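Local coordinates for protein EH1AB1 (PDB 6I8F) that hydrolyses esters, being a metagenomic ester hydrolase of the alpha/beta-hydrolase fold, at the interface of chains A and B. Coordinates in Å, arbitrary orientation; residue numbers count along the deposited sequence, not the author numbering. Chains: chain A/B, EH1AB1.

The interface of chains A and B. Residues chain A 294-296, 311; chain B 287-290.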
# COMPACT_ATOMS: atom_id res chain seq x y z
N ASN A 294 -0.40 1.76 -8.07
CA ASN A 294 -0.05 2.26 -9.38
C ASN A 294 0.37 3.72 -9.24
O ASN A 294 -0.33 4.51 -8.61
CB ASN A 294 -1.20 2.11 -10.39
CG ASN A 294 -0.80 2.58 -11.77
OD1 ASN A 294 -1.36 3.54 -12.29
ND2 ASN A 294 0.20 1.95 -12.35
N TYR A 295 1.54 4.04 -9.82
CA TYR A 295 2.07 5.41 -9.88
C TYR A 295 1.79 5.95 -11.28
O TYR A 295 2.56 5.69 -12.20
CB TYR A 295 3.56 5.45 -9.52
CG TYR A 295 3.83 5.55 -8.04
CD1 TYR A 295 3.50 4.51 -7.19
CD2 TYR A 295 4.39 6.68 -7.47
CE1 TYR A 295 3.70 4.59 -5.81
CE2 TYR A 295 4.61 6.78 -6.10
CZ TYR A 295 4.26 5.73 -5.27
OH TYR A 295 4.44 5.81 -3.92
N PRO A 296 0.68 6.70 -11.50
CA PRO A 296 0.37 7.20 -12.84
C PRO A 296 1.40 8.25 -13.29
O PRO A 296 2.03 8.92 -12.46
CB PRO A 296 -1.03 7.82 -12.70
CG PRO A 296 -1.16 8.14 -11.21
CD PRO A 296 -0.31 7.11 -10.49
N GLN A 311 9.02 11.15 -7.98
CA GLN A 311 8.02 10.12 -7.76
C GLN A 311 8.74 8.86 -7.28
O GLN A 311 8.22 8.09 -6.47
CB GLN A 311 7.21 9.86 -9.03
CG GLN A 311 6.13 10.90 -9.32
CD GLN A 311 5.03 10.88 -8.28
OE1 GLN A 311 4.31 9.90 -8.13
NE2 GLN A 311 4.92 11.95 -7.53
N GLY B 287 -6.66 6.94 -13.38
CA GLY B 287 -5.28 7.42 -13.34
C GLY B 287 -4.95 8.17 -12.06
O GLY B 287 -4.10 9.06 -12.06
N ILE B 288 -5.63 7.82 -10.96
CA ILE B 288 -5.33 8.36 -9.64
C ILE B 288 -4.29 7.44 -8.97
O ILE B 288 -4.43 6.23 -9.03
CB ILE B 288 -6.60 8.47 -8.77
CG1 ILE B 288 -7.72 9.28 -9.43
CG2 ILE B 288 -6.26 9.01 -7.39
CD1 ILE B 288 -7.30 10.65 -9.93
N LYS B 289 -3.29 8.03 -8.32
CA LYS B 289 -2.34 7.27 -7.50
C LYS B 289 -3.12 6.60 -6.37
O LYS B 289 -3.65 7.28 -5.50
CB LYS B 289 -1.23 8.15 -6.93
CG LYS B 289 -0.22 7.41 -6.06
CD LYS B 289 0.77 8.28 -5.32
CE LYS B 289 1.86 8.83 -6.22
NZ LYS B 289 2.71 9.86 -5.55
N THR B 290 -3.20 5.26 -6.41
CA THR B 290 -4.04 4.51 -5.53
C THR B 290 -3.28 3.30 -4.99
O THR B 290 -2.72 2.52 -5.75
CB THR B 290 -5.31 4.02 -6.25
OG1 THR B 290 -5.94 5.13 -6.88
CG2 THR B 290 -6.29 3.34 -5.33
O HOH W 1 -3.81 4.88 -11.38
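B:Lys289 and A:Pro296 bury the most surface where the edge strands 290-296 of the two copies meet in antiparallel register, A:Asn294 bridging to B:Thr290. The backbone link itself is weak, A:Asn294 N lying 3.4 Å from B:Thr290 O, so side chains probably supply much of the local grip. B:Lys289 hides 74 Å² as it crosses into the other subunit. Its CG stands anti to the backbone N (chi1 179°), and the chain runs extended until a bend at chi3 (-75°) carries CE and NZ toward helix 310-327. There B:Lys289 meets A:Gln311 tip to tip, its NZ donating to the amide oxygen OE1 at 3.0 Å. The lysine nitrogen lies in the carbonyl plane of the amide, on a lone pair of OE1, with a C=O...N angle of 115°. A:Gln311 is itself bent at chi2, which turns its amide toward the lysine. On the way, the chain of B:Lys289 crosses obliquely over the rim of one face of the A:Tyr295 ring, its CE packing 3.4 Å from the ring's CE2. An alanine here would remove the amine and the methylenes beyond CB, and would probably cost both the bond to A:Gln311 and the packing on the tyrosine, loosening this end of the interface. A:Pro296 lies against the base of the same lysine, its CD 3.6 Å from B:Lys289 CA, while CB and CG rest against the carbonyl oxygen of B:Gly287. Alongside, a water joins the side-chain oxygen OD1 of A:Asn294 (2.9 Å) to the backbone oxygen of B:Ile288 (2.8 Å). O of B:Ile288 also accepts a hydrogen bond from the hydroxyl OG1 of B:Thr290, at 2.8 Å and from above the carbonyl plane, tying the loop before the strand to the strand's first residue. Repeated by the two-fold axis, the patch joins the loop before one strand 290-296 to the partner's strand and to its helix 310-327, and so is likely to help hold two hydrolase subunits together as a dimer, if the deposited pair is the biological one.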